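Local atomic coordinates of toxin 2A (Paenibacillus larvae, PDB entry 5URP), a protein that probably transfers ADP-ribose from NAD+ to a host-cell target, acting as an ADP-ribosyltransferase toxin and virulence factor of a bacterial pathogen. Residues D99-Y104 and L168-G173; L149-V154 and L189-P194; G140-E145 and D196-I201; N203-V208 and K216-V221. All coordinates share one frame; numbering follows the deposited sequence.

Contact 1: residues D99-Y104 and L168-G173; sequences DSVTVY and LKIPKG
Strand 101-107, at one edge of the mixed five-stranded sheet, is joined to its inner neighbour here: Val-101 and Val-103 form hydrogen-bonded antiparallel pairs with Ile-170 and Leu-168, and Thr-102 faces Lys-169 in the non-hydrogen-bonded pair between them. Each hydrogen-bonded pair is closed by two backbone bonds; one runs from Leu-168 N to Val-103 O over 2.8 Å and is almost straight (177° at the hydrogen). Past the last pair the chains leave strand geometry, and a side chain takes over the backbone's role. Ser-100 OG, turned anti to its own carbonyl carbon (chi1 -51°), accepts the amide of Lys-172 at 2.9 Å in a bond clearly bent at the hydrogen (142°). The same hydroxyl also meets Lys-172 CB at 3.6 Å, while the rest of that lysine runs out extended.

The apolar branches gather on the face bearing Val-101, Val-103, Leu-168 and Ile-170. Ile-170 sends CD1 across Val-103 at about a right angle, 3.8 Å from CG1 of Val-103 and nearly as near its CG2, and lies alongside Val-101, whose CG1 is 4.1 Å from that same CD1. Leu-168, paired directly with Val-103, sets its CB 3.9 Å from Val-103 CG2. Strands 149-152 and 190-193 lie against this layer, with Met-191 and Thr-151 on Val-103 and Leu-193 on Leu-168 and Ile-170. Such apolar packing between two facing sheets is characteristic of the ADP-ribosyltransferase beta-sandwich core.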
loop_
_atom_site.group_PDB
_atom_site.type_symbol
_atom_site.label_atom_id
_atom_site.label_comp_id
_atom_site.label_asym_id
_atom_site.label_seq_id
_atom_site.Cartn_x
_atom_site.Cartn_y
_atom_site.Cartn_z
ATOM N N ASP A 99 10.825 -12.407 6.428
ATOM C CA ASP A 99 10.000 -13.389 5.736
ATOM C C ASP A 99 9.237 -12.691 4.626
ATOM O O ASP A 99 8.935 -11.507 4.735
ATOM C CB ASP A 99 8.971 -14.052 6.659
ATOM C CG ASP A 99 9.509 -14.354 8.042
ATOM O OD1 ASP A 99 10.336 -15.278 8.155
ATOM O OD2 ASP A 99 9.061 -13.686 9.017
ATOM N N SER A 100 8.839 -13.446 3.600
ATOM C CA SER A 100 7.916 -12.875 2.630
ATOM C C SER A 100 6.541 -12.748 3.272
ATOM O O SER A 100 6.153 -13.576 4.098
ATOM C CB SER A 100 7.800 -13.724 1.380
ATOM O OG SER A 100 9.111 -14.016 0.866
ATOM N N VAL A 101 5.799 -11.721 2.865
ATOM C CA VAL A 101 4.522 -11.445 3.525
ATOM C C VAL A 101 3.541 -10.866 2.531
ATOM O O VAL A 101 3.911 -10.125 1.617
ATOM C CB VAL A 101 4.722 -10.495 4.727
ATOM C CG1 VAL A 101 5.000 -9.135 4.292
ATOM C CG2 VAL A 101 3.516 -10.534 5.655
ATOM N N THR A 102 2.265 -11.177 2.768
ATOM C CA THR A 102 1.160 -10.638 2.001
ATOM C C THR A 102 0.598 -9.429 2.740
ATOM O O THR A 102 0.416 -9.474 3.960
ATOM C CB THR A 102 0.072 -11.697 1.829
ATOM O OG1 THR A 102 0.615 -12.826 1.151
ATOM C CG2 THR A 102 -1.087 -11.153 1.011
ATOM N N VAL A 103 0.368 -8.355 2.004
ATOM C CA VAL A 103 -0.274 -7.174 2.554
ATOM C C VAL A 103 -1.464 -6.803 1.669
ATOM O O VAL A 103 -1.637 -7.309 0.570
ATOM C CB VAL A 103 0.681 -5.986 2.704
ATOM C CG1 VAL A 103 1.803 -6.315 3.697
ATOM C CG2 VAL A 103 1.248 -5.535 1.331
ATOM N N TYR A 104 -2.302 -5.922 2.200
ATOM C CA TYR A 104 -3.582 -5.573 1.584
ATOM C C TYR A 104 -3.720 -4.066 1.457
ATOM O O TYR A 104 -3.255 -3.309 2.316
ATOM C CB TYR A 104 -4.740 -6.130 2.439
ATOM C CG TYR A 104 -4.728 -7.624 2.528
ATOM C CD1 TYR A 104 -5.386 -8.393 1.574
ATOM C CD2 TYR A 104 -4.057 -8.270 3.545
ATOM C CE1 TYR A 104 -5.362 -9.750 1.622
ATOM C CE2 TYR A 104 -4.033 -9.667 3.626
ATOM C CZ TYR A 104 -4.682 -10.399 2.644
ATOM O OH TYR A 104 -4.700 -11.762 2.714
ATOM N N LEU A 168 -1.030 -7.948 -2.122
ATOM C CA LEU A 168 0.324 -7.725 -2.628
ATOM C C LEU A 168 1.307 -8.605 -1.880
ATOM O O LEU A 168 1.349 -8.591 -0.652
ATOM C CB LEU A 168 0.674 -6.243 -2.461
ATOM C CG LEU A 168 2.004 -5.757 -2.947
ATOM C CD1 LEU A 168 1.979 -5.773 -4.458
ATOM C CD2 LEU A 168 2.212 -4.356 -2.420
ATOM N N LYS A 169 2.135 -9.353 -2.613
ATOM C CA LYS A 169 3.150 -10.178 -1.982
ATOM C C LYS A 169 4.451 -9.390 -1.959
ATOM O O LYS A 169 4.849 -8.849 -2.989
ATOM C CB LYS A 169 3.341 -11.488 -2.748
ATOM C CG LYS A 169 2.072 -12.313 -2.865
ATOM C CD LYS A 169 2.226 -13.467 -3.837
ATOM C CE LYS A 169 0.934 -14.252 -3.986
ATOM N NZ LYS A 169 1.016 -15.275 -5.065
ATOM N N ILE A 170 5.071 -9.279 -0.790
ATOM C CA ILE A 170 6.352 -8.589 -0.632
ATOM C C ILE A 170 7.404 -9.664 -0.380
ATOM O O ILE A 170 7.261 -10.434 0.576
ATOM C CB ILE A 170 6.364 -7.582 0.533
ATOM C CG1 ILE A 170 5.209 -6.605 0.488
ATOM C CG2 ILE A 170 7.647 -6.764 0.502
ATOM C CD1 ILE A 170 5.092 -5.844 1.789
ATOM N N PRO A 171 8.478 -9.736 -1.169
ATOM C CA PRO A 171 9.454 -10.813 -0.978
ATOM C C PRO A 171 10.355 -10.602 0.227
ATOM O O PRO A 171 10.645 -9.478 0.636
ATOM C CB PRO A 171 10.282 -10.768 -2.269
ATOM C CG PRO A 171 10.158 -9.365 -2.768
ATOM C CD PRO A 171 8.735 -8.948 -2.390
ATOM N N LYS A 172 10.823 -11.717 0.783
ATOM C CA LYS A 172 11.820 -11.652 1.835
ATOM C C LYS A 172 12.991 -10.806 1.349
ATOM O O LYS A 172 13.380 -10.881 0.179
ATOM C CB LYS A 172 12.288 -13.065 2.214
ATOM C CG LYS A 172 13.535 -13.118 3.132
ATOM C CD LYS A 172 13.914 -14.550 3.424
ATOM C CE LYS A 172 15.075 -14.625 4.403
ATOM N NZ LYS A 172 15.047 -15.934 5.074
ATOM N N GLY A 173 13.549 -10.008 2.257
ATOM C CA GLY A 173 14.608 -9.081 1.904
ATOM C C GLY A 173 14.115 -7.756 1.362
ATOM O O GLY A 173 14.930 -6.850 1.130
#

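Contact 2: residues L149-V154 and L189-P194; sequences LSTSLV and LEMLLP
Met-191 O is gripped twice by Thr-151, whose N (3.0 Å) and OG1 (2.9 Å) arrive from opposite faces of the carbonyl plane. The hydroxyl can join because OG1 sits between the threonine's backbone N and carbonyl carbon (chi1 71°), turned to the neighbouring strand. The shortest polar bond lies on the other face of this antiparallel pair: Ser-150 OG donates to Glu-190 OE2 at 2.7 Å, meeting the oxygen from well above the carboxylate plane. An extended glutamate chain carries the carboxylate past Ser-152, its paired residue, to Ser-150; its OE1 binds a glycerol, and Tyr-59 OH also bonds the serine hydroxyl. Arg-105 NH1 donates to the backbone O of Ser-150.

Ser-152 OG, bonded to Gln-188 O, also accepts Val-154 N at 3.2 Å, closing an ST turn as the strand ends. Apolar contacts flank these bonds: Leu-153, just past the strand, presses CD2 against Met-191 CG at 3.5 Å, and Leu-149 CD2 lies alongside Leu-193 CD1 at 3.8 Å.

Ser-150 to Ser-152 match the Ser-Thr-Ser motif and Gln-188 to Glu-190 the Gln-x-Glu motif; with Arg-105 they are consistent with the NAD+ site of Arg-Ser-Glu ADP-ribosyltransferases.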
loop_
_atom_site.group_PDB
_atom_site.type_symbol
_atom_site.label_atom_id
_atom_site.label_comp_id
_atom_site.label_asym_id
_atom_site.label_seq_id
_atom_site.Cartn_x
_atom_site.Cartn_y
_atom_site.Cartn_z
ATOM N N LEU A 149 3.639 3.699 -0.767
ATOM C CA LEU A 149 2.615 2.669 -0.877
ATOM C C LEU A 149 2.275 2.178 0.523
ATOM O O LEU A 149 2.985 1.359 1.110
ATOM C CB LEU A 149 3.097 1.549 -1.793
ATOM C CG LEU A 149 2.071 0.514 -2.223
ATOM C CD1 LEU A 149 0.874 1.154 -2.903
ATOM C CD2 LEU A 149 2.743 -0.489 -3.173
ATOM N N SER A 150 1.160 2.697 1.056
ATOM C CA SER A 150 0.643 2.296 2.350
ATOM C C SER A 150 -0.230 1.060 2.172
ATOM O O SER A 150 -1.160 1.064 1.352
ATOM C CB SER A 150 -0.189 3.428 2.974
ATOM O OG SER A 150 0.603 4.548 3.333
ATOM N N THR A 151 0.051 0.025 2.955
ATOM C CA THR A 151 -0.656 -1.242 2.907
ATOM C C THR A 151 -0.879 -1.686 4.344
ATOM O O THR A 151 -0.410 -1.035 5.278
ATOM C CB THR A 151 0.148 -2.311 2.157
ATOM O OG1 THR A 151 1.263 -2.709 2.951
ATOM C CG2 THR A 151 0.629 -1.787 0.815
ATOM N N SER A 152 -1.621 -2.775 4.532
ATOM C CA SER A 152 -1.891 -3.315 5.861
ATOM C C SER A 152 -1.571 -4.800 5.920
ATOM O O SER A 152 -1.777 -5.549 4.952
ATOM C CB SER A 152 -3.382 -3.115 6.261
ATOM O OG SER A 152 -3.634 -3.630 7.566
ATOM N N LEU A 153 -1.132 -5.248 7.099
ATOM C CA LEU A 153 -0.921 -6.674 7.324
ATOM C C LEU A 153 -2.219 -7.462 7.332
ATOM O O LEU A 153 -2.197 -8.689 7.193
ATOM C CB LEU A 153 -0.199 -6.910 8.647
ATOM C CG LEU A 153 1.267 -6.544 8.742
ATOM C CD1 LEU A 153 1.734 -6.833 10.165
ATOM C CD2 LEU A 153 2.078 -7.350 7.737
ATOM N N VAL A 154 -3.346 -6.797 7.532
ATOM C CA VAL A 154 -4.616 -7.504 7.505
ATOM C C VAL A 154 -5.534 -6.857 6.475
ATOM O O VAL A 154 -5.398 -5.686 6.089
ATOM C CB VAL A 154 -5.325 -7.582 8.881
ATOM C CG1 VAL A 154 -4.509 -8.406 9.827
ATOM C CG2 VAL A 154 -5.623 -6.219 9.408
ATOM N N LEU A 189 -2.427 -1.267 11.259
ATOM C CA LEU A 189 -1.416 -2.314 11.030
ATOM C C LEU A 189 -0.669 -2.074 9.712
ATOM O O LEU A 189 -0.490 -2.979 8.895
ATOM C CB LEU A 189 -2.009 -3.723 11.053
ATOM C CG LEU A 189 -2.840 -4.136 12.270
ATOM C CD1 LEU A 189 -2.892 -5.650 12.372
ATOM C CD2 LEU A 189 -2.388 -3.497 13.562
ATOM N N GLU A 190 -0.238 -0.841 9.523
ATOM C CA GLU A 190 0.297 -0.395 8.241
ATOM C C GLU A 190 1.731 -0.879 8.008
ATOM O O GLU A 190 2.601 -0.740 8.876
ATOM C CB GLU A 190 0.263 1.125 8.143
ATOM C CG GLU A 190 0.836 1.646 6.838
ATOM C CD GLU A 190 0.700 3.142 6.619
ATOM O OE1 GLU A 190 -0.099 3.823 7.306
ATOM O OE2 GLU A 190 1.414 3.641 5.725
ATOM N N MET A 191 1.948 -1.426 6.820
ATOM C CA MET A 191 3.276 -1.690 6.270
ATOM C C MET A 191 3.499 -0.636 5.191
ATOM O O MET A 191 2.737 -0.561 4.217
ATOM C CB MET A 191 3.384 -3.099 5.682
ATOM C CG MET A 191 3.241 -4.217 6.653
ATOM S SD MET A 191 4.614 -4.350 7.812
ATOM C CE MET A 191 5.962 -4.639 6.702
ATOM N N LEU A 192 4.544 0.168 5.349
ATOM C CA LEU A 192 4.807 1.270 4.443
ATOM C C LEU A 192 5.923 0.860 3.500
ATOM O O LEU A 192 6.998 0.472 3.962
ATOM C CB LEU A 192 5.195 2.512 5.231
ATOM C CG LEU A 192 5.483 3.785 4.447
ATOM C CD1 LEU A 192 4.331 4.171 3.555
ATOM C CD2 LEU A 192 5.836 4.931 5.387
ATOM N N LEU A 193 5.660 0.930 2.211
ATOM C CA LEU A 193 6.665 0.556 1.216
ATOM C C LEU A 193 7.228 1.818 0.572
ATOM O O LEU A 193 6.563 2.860 0.497
ATOM C CB LEU A 193 6.069 -0.350 0.133
ATOM C CG LEU A 193 5.845 -1.847 0.375
ATOM C CD1 LEU A 193 4.736 -2.323 -0.559
ATOM C CD2 LEU A 193 7.022 -2.714 0.108
ATOM N N PRO A 194 8.461 1.747 0.074
ATOM C CA PRO A 194 9.099 2.908 -0.539
ATOM C C PRO A 194 8.304 3.472 -1.694
ATOM O O PRO A 194 7.522 2.769 -2.339
ATOM C CB PRO A 194 10.438 2.339 -1.052
ATOM C CG PRO A 194 10.690 1.130 -0.229
ATOM C CD PRO A 194 9.358 0.582 0.165
#

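Contact 3: residues G140-E145 and D196-I201; sequences GTMLLE and DTKYYI
Leu-143 and Tyr-199 trade backbone bonds as a hydrogen-bonded antiparallel pair, with Leu-143 N 2.8 Å from Tyr-199 O, between the non-hydrogen-bonded pairs Met-142/Tyr-200 and Leu-144/Lys-198. This is the edge of the mixed five-stranded sheet formed by strand 142-145, whose partner strand 197-207 has strand 214-221 on its other flank. Gly-140 N also reaches Ile-201 O at 2.8 Å, continuing the pairing toward the start of segment 140-145.

Leu-143 and Tyr-199 carry much of the side-chain packing. The leucine CB stands over one face of the Tyr-199 ring, 4.0 Å from the centroid and 18° off the normal, a CH-pi contact displaced toward the rim. The ring comes beneath the leucine because Tyr-199 CG is placed between the backbone N and the carbonyl carbon (chi1 56°). Leu-143 CD1 goes on to meet Ile-201 CD1 at 3.6 Å. On the other side of the sheet, Met-142 lays SD against the aliphatic part of Lys-198, 3.8 Å from its CD, and the Tyr-200 ring slants past Gly-140 with OH 3.4 Å from the glycine CA.

Glu-145 adds a polar end to the Leu-143 face. Its OE1 takes the amide of Gly-147 and a salt bridge from Arg-71, while OE2 accepts a bond from a water at 2.9 Å that also sits 2.7 Å from Tyr-199 OH.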
loop_
_atom_site.group_PDB
_atom_site.type_symbol
_atom_site.label_atom_id
_atom_site.label_comp_id
_atom_site.label_asym_id
_atom_site.label_seq_id
_atom_site.Cartn_x
_atom_site.Cartn_y
_atom_site.Cartn_z
ATOM N N GLY A 140 -0.739 -9.129 -16.183
ATOM C CA GLY A 140 0.543 -9.392 -16.803
ATOM C C GLY A 140 1.314 -8.140 -17.137
ATOM O O GLY A 140 2.154 -8.153 -18.043
ATOM N N THR A 141 1.066 -7.051 -16.424
ATOM C CA THR A 141 1.823 -5.827 -16.605
ATOM C C THR A 141 2.332 -5.357 -15.260
ATOM O O THR A 141 1.830 -5.741 -14.192
ATOM C CB THR A 141 0.998 -4.728 -17.256
ATOM O OG1 THR A 141 0.085 -4.170 -16.289
ATOM C CG2 THR A 141 0.232 -5.281 -18.438
ATOM N N MET A 142 3.374 -4.535 -15.317
ATOM C CA MET A 142 3.920 -3.905 -14.126
ATOM C C MET A 142 3.270 -2.546 -13.919
ATOM O O MET A 142 3.124 -1.785 -14.877
ATOM C CB MET A 142 5.436 -3.760 -14.272
ATOM C CG MET A 142 6.162 -3.574 -12.971
ATOM S SD MET A 142 7.890 -3.226 -13.442
ATOM C CE MET A 142 8.486 -4.879 -13.501
ATOM N N LEU A 143 2.894 -2.245 -12.680
ATOM C CA LEU A 143 2.487 -0.909 -12.262
ATOM C C LEU A 143 3.608 -0.274 -11.439
ATOM O O LEU A 143 4.452 -0.970 -10.864
ATOM C CB LEU A 143 1.193 -0.928 -11.449
ATOM C CG LEU A 143 -0.082 -1.460 -12.130
ATOM C CD1 LEU A 143 -1.293 -1.264 -11.231
ATOM C CD2 LEU A 143 -0.328 -0.801 -13.449
ATOM N N LEU A 144 3.647 1.058 -11.451
ATOM C CA LEU A 144 4.661 1.845 -10.750
ATOM C C LEU A 144 3.931 2.900 -9.939
ATOM O O LEU A 144 3.209 3.725 -10.506
ATOM C CB LEU A 144 5.643 2.504 -11.730
ATOM C CG LEU A 144 6.521 3.650 -11.204
ATOM C CD1 LEU A 144 7.467 3.121 -10.194
ATOM C CD2 LEU A 144 7.268 4.330 -12.356
ATOM N N GLU A 145 4.095 2.864 -8.622
ATOM C CA GLU A 145 3.467 3.828 -7.724
ATOM C C GLU A 145 4.469 4.913 -7.354
ATOM O O GLU A 145 5.452 4.643 -6.661
ATOM C CB GLU A 145 2.943 3.120 -6.478
ATOM C CG GLU A 145 2.351 4.050 -5.447
ATOM C CD GLU A 145 1.251 4.937 -6.004
ATOM O OE1 GLU A 145 1.364 6.179 -5.872
ATOM O OE2 GLU A 145 0.274 4.392 -6.563
ATOM N N ASP A 196 8.009 4.837 -5.534
ATOM C CA ASP A 196 8.433 4.227 -6.787
ATOM C C ASP A 196 8.481 2.701 -6.708
ATOM O O ASP A 196 9.304 2.057 -7.376
ATOM C CB ASP A 196 9.791 4.796 -7.211
ATOM C CG ASP A 196 9.713 6.258 -7.625
ATOM O OD1 ASP A 196 8.696 6.660 -8.216
ATOM O OD2 ASP A 196 10.706 6.996 -7.428
ATOM N N THR A 197 7.592 2.098 -5.917
ATOM C CA THR A 197 7.498 0.649 -5.886
ATOM C C THR A 197 6.906 0.133 -7.192
ATOM O O THR A 197 5.920 0.667 -7.710
ATOM C CB THR A 197 6.665 0.174 -4.685
ATOM O OG1 THR A 197 7.434 0.308 -3.481
ATOM C CG2 THR A 197 6.253 -1.295 -4.836
ATOM N N LYS A 198 7.531 -0.917 -7.711
ATOM C CA LYS A 198 7.092 -1.627 -8.902
ATOM C C LYS A 198 6.386 -2.893 -8.460
ATOM O O LYS A 198 6.898 -3.617 -7.610
ATOM C CB LYS A 198 8.293 -1.998 -9.786
ATOM C CG LYS A 198 8.948 -0.838 -10.476
ATOM C CD LYS A 198 10.213 -1.322 -11.177
ATOM C CE LYS A 198 10.725 -0.334 -12.210
ATOM N NZ LYS A 198 11.833 -0.892 -13.063
ATOM N N TYR A 199 5.197 -3.148 -9.003
ATOM C CA TYR A 199 4.515 -4.385 -8.673
ATOM C C TYR A 199 3.862 -4.962 -9.919
ATOM O O TYR A 199 3.308 -4.237 -10.749
ATOM C CB TYR A 199 3.514 -4.177 -7.512
ATOM C CG TYR A 199 2.442 -3.121 -7.648
ATOM C CD1 TYR A 199 2.721 -1.769 -7.463
ATOM C CD2 TYR A 199 1.128 -3.485 -7.865
ATOM C CE1 TYR A 199 1.718 -0.808 -7.543
ATOM C CE2 TYR A 199 0.119 -2.533 -7.930
ATOM C CZ TYR A 199 0.422 -1.205 -7.776
ATOM O OH TYR A 199 -0.588 -0.283 -7.852
ATOM N N TYR A 200 3.940 -6.274 -10.028
ATOM C CA TYR A 200 3.483 -6.996 -11.199
ATOM C C TYR A 200 2.138 -7.637 -10.918
ATOM O O TYR A 200 1.985 -8.324 -9.906
ATOM C CB TYR A 200 4.502 -8.069 -11.583
ATOM C CG TYR A 200 4.113 -8.938 -12.751
ATOM C CD1 TYR A 200 4.290 -8.512 -14.070
ATOM C CD2 TYR A 200 3.618 -10.215 -12.545
ATOM C CE1 TYR A 200 3.931 -9.313 -15.128
ATOM C CE2 TYR A 200 3.257 -11.025 -13.601
ATOM C CZ TYR A 200 3.443 -10.573 -14.898
ATOM O OH TYR A 200 3.117 -11.367 -15.959
ATOM N N ILE A 201 1.195 -7.449 -11.839
ATOM C CA ILE A 201 -0.168 -7.958 -11.678
ATOM C C ILE A 201 -0.269 -9.375 -12.239
ATOM O O ILE A 201 -0.188 -9.595 -13.453
ATOM C CB ILE A 201 -1.185 -7.022 -12.331
ATOM C CG1 ILE A 201 -1.123 -5.657 -11.621
ATOM C CG2 ILE A 201 -2.612 -7.594 -12.165
ATOM C CD1 ILE A 201 -2.000 -4.605 -12.253
HETATM O O HOH W 1 0.015 2.317 -8.503
#

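Contact 4: residues N203-V208 and K216-V221; sequences NIKIIV and KVEARV
Backbone pairing between Asn-203 and Glu-218 and between Lys-205 and Lys-216 zips together the beta hairpin of strands 197-207 and 214-221, which run nearly antiparallel here. Four bonds make up the two hydrogen-bonded pairs; the one from Lys-216 N to Lys-205 O is 2.8 Å long, whereas Asn-203 N reaches Glu-218 O at a longer 3.3 Å. Between them Ile-204 and Val-217 form the non-hydrogen-bonded pair, and Ile-204 CA approaches Lys-216 O at 3.3 Å in a CA-H...O contact.

Apolar contacts are modest. Ile-204 CG1 lies 4.2 Å from Val-217 CG2 on the face that helix 128-138 packs against, with Ile-134 and Phe-138 on the isoleucine. Ile-207 sets CG2 against Lys-216 CB at 3.8 Å.

Charged groups gather on the Asn-203 and Glu-218 face. Lys-216, fully extended, brings NZ to Glu-218 OE2 from above the carboxylate plane at 3.2 Å, and the same ammonium is also bound by Glu-167 of strand 164-170. Lys-205 makes a long salt bridge to that oxygen of Glu-218. Glu-218 OE2 is thus shared by the two lysines, and a water bridges the longer link, accepting from Lys-205 NZ at 2.8 Å and donating to Glu-218 OE2 at 3.0 Å.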
loop_
_atom_site.group_PDB
_atom_site.type_symbol
_atom_site.label_atom_id
_atom_site.label_comp_id
_atom_site.label_asym_id
_atom_site.label_seq_id
_atom_site.Cartn_x
_atom_site.Cartn_y
_atom_site.Cartn_z
ATOM N N ASN A 203 -3.094 -11.396 -11.410
ATOM C CA ASN A 203 -4.485 -11.738 -11.664
ATOM C C ASN A 203 -5.391 -10.573 -11.287
ATOM O O ASN A 203 -5.125 -9.863 -10.317
ATOM C CB ASN A 203 -4.873 -12.991 -10.870
ATOM C CG ASN A 203 -6.138 -13.630 -11.377
ATOM O OD1 ASN A 203 -6.156 -14.219 -12.448
ATOM N ND2 ASN A 203 -7.197 -13.513 -10.616
ATOM N N ILE A 204 -6.446 -10.381 -12.081
ATOM C CA ILE A 204 -7.523 -9.431 -11.782
ATOM C C ILE A 204 -8.847 -10.169 -11.941
ATOM O O ILE A 204 -9.080 -10.805 -12.973
ATOM C CB ILE A 204 -7.485 -8.200 -12.715
ATOM C CG1 ILE A 204 -6.213 -7.372 -12.486
ATOM C CG2 ILE A 204 -8.725 -7.326 -12.508
ATOM C CD1 ILE A 204 -6.013 -6.244 -13.480
ATOM N N LYS A 205 -9.730 -10.058 -10.943
ATOM C CA LYS A 205 -11.046 -10.677 -11.052
ATOM C C LYS A 205 -12.045 -9.895 -10.216
ATOM O O LYS A 205 -11.668 -9.124 -9.337
ATOM C CB LYS A 205 -11.028 -12.131 -10.597
ATOM C CG LYS A 205 -10.745 -12.292 -9.120
ATOM C CD LYS A 205 -10.674 -13.759 -8.673
ATOM C CE LYS A 205 -10.117 -13.840 -7.239
ATOM N NZ LYS A 205 -9.952 -15.230 -6.729
ATOM N N ILE A 206 -13.325 -10.115 -10.506
ATOM C CA ILE A 206 -14.399 -9.555 -9.693
ATOM C C ILE A 206 -14.626 -10.472 -8.506
ATOM O O ILE A 206 -14.747 -11.690 -8.675
ATOM C CB ILE A 206 -15.697 -9.402 -10.497
ATOM C CG1 ILE A 206 -15.547 -8.400 -11.649
ATOM C CG2 ILE A 206 -16.847 -8.974 -9.534
ATOM C CD1 ILE A 206 -16.760 -8.387 -12.632
ATOM N N ILE A 207 -14.712 -9.885 -7.315
ATOM C CA ILE A 207 -15.150 -10.593 -6.122
ATOM C C ILE A 207 -16.474 -9.983 -5.654
ATOM O O ILE A 207 -16.791 -8.822 -5.931
ATOM C CB ILE A 207 -14.093 -10.570 -5.013
ATOM C CG1 ILE A 207 -13.681 -9.154 -4.639
ATOM C CG2 ILE A 207 -12.840 -11.386 -5.449
ATOM C CD1 ILE A 207 -12.780 -9.112 -3.419
ATOM N N VAL A 208 -17.255 -10.789 -4.938
ATOM C CA VAL A 208 -18.640 -10.415 -4.632
ATOM C C VAL A 208 -18.968 -10.543 -3.162
ATOM O O VAL A 208 -20.148 -10.444 -2.774
ATOM C CB VAL A 208 -19.620 -11.256 -5.456
ATOM C CG1 VAL A 208 -19.340 -11.067 -6.916
ATOM C CG2 VAL A 208 -19.513 -12.720 -5.111
ATOM N N LYS A 216 -10.573 -7.366 -7.504
ATOM C CA LYS A 216 -9.453 -7.858 -6.730
ATOM C C LYS A 216 -8.233 -7.965 -7.630
ATOM O O LYS A 216 -8.314 -8.574 -8.698
ATOM C CB LYS A 216 -9.731 -9.222 -6.102
ATOM C CG LYS A 216 -8.642 -9.537 -5.061
ATOM C CD LYS A 216 -8.764 -10.879 -4.416
ATOM C CE LYS A 216 -7.556 -11.107 -3.473
ATOM N NZ LYS A 216 -7.489 -12.514 -3.013
ATOM N N VAL A 217 -7.126 -7.384 -7.184
ATOM C CA VAL A 217 -5.864 -7.357 -7.919
ATOM C C VAL A 217 -4.860 -8.143 -7.093
ATOM O O VAL A 217 -4.610 -7.796 -5.939
ATOM C CB VAL A 217 -5.376 -5.921 -8.122
ATOM C CG1 VAL A 217 -3.995 -5.900 -8.816
ATOM C CG2 VAL A 217 -6.442 -5.122 -8.897
ATOM N N GLU A 218 -4.295 -9.195 -7.666
ATOM C CA GLU A 218 -3.275 -9.984 -6.983
ATOM C C GLU A 218 -1.951 -9.644 -7.651
ATOM O O GLU A 218 -1.831 -9.780 -8.866
ATOM C CB GLU A 218 -3.587 -11.482 -7.040
ATOM C CG GLU A 218 -4.831 -11.774 -6.224
ATOM C CD GLU A 218 -5.461 -13.123 -6.465
ATOM O OE1 GLU A 218 -4.844 -13.980 -7.108
ATOM O OE2 GLU A 218 -6.596 -13.321 -5.961
ATOM N N ALA A 219 -0.998 -9.172 -6.861
ATOM C CA ALA A 219 0.243 -8.632 -7.413
ATOM C C ALA A 219 1.423 -8.988 -6.521
ATOM O O ALA A 219 1.271 -9.379 -5.362
ATOM C CB ALA A 219 0.176 -7.118 -7.567
ATOM N N ARG A 220 2.616 -8.831 -7.101
ATOM C CA ARG A 220 3.894 -9.092 -6.453
ATOM C C ARG A 220 4.760 -7.848 -6.527
ATOM O O ARG A 220 4.952 -7.308 -7.619
ATOM C CB ARG A 220 4.690 -10.188 -7.173
ATOM C CG ARG A 220 4.209 -11.587 -7.094
ATOM C CD ARG A 220 5.186 -12.434 -7.944
ATOM N NE ARG A 220 4.740 -12.578 -9.332
ATOM C CZ ARG A 220 5.533 -12.824 -10.376
ATOM N NH1 ARG A 220 6.847 -12.954 -10.239
ATOM N NH2 ARG A 220 5.000 -12.953 -11.588
ATOM N N VAL A 221 5.342 -7.451 -5.392
ATOM C CA VAL A 221 6.402 -6.458 -5.403
ATOM C C VAL A 221 7.644 -7.092 -5.995
ATOM O O VAL A 221 8.025 -8.219 -5.647
ATOM C CB VAL A 221 6.696 -5.931 -3.991
ATOM C CG1 VAL A 221 7.910 -4.968 -4.012
ATOM C CG2 VAL A 221 5.497 -5.244 -3.417
HETATM O O HOH W 2 -7.329 -15.725 -7.664
#

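Overall arrangement
Three of the contacts illustrate how one sheet is built from neighbour to neighbour: contact 1 supplies one edge, contact 3 the other, and contact 4 the hairpin between. Contacts 3 and 4 share strand 197-207, with centres about 13 Å apart; contact 1 joins contact 4 through Lys-169, whose N and O probably bond Ala-219 O (2.9 Å) and Val-221 N (2.8 Å). Contact 2 belongs to the second sheet, its centre about 10 Å from that of contact 1, and a probable bond from Ser-152 N to Tyr-104 O (2.8 Å) links them. Sequence motifs place the probable NAD+ pocket at contact 2, where a glycerol, probably from the crystallisation liquor, bonds Glu-190; contact 4 is centred about 17 Å from contact 2's centre.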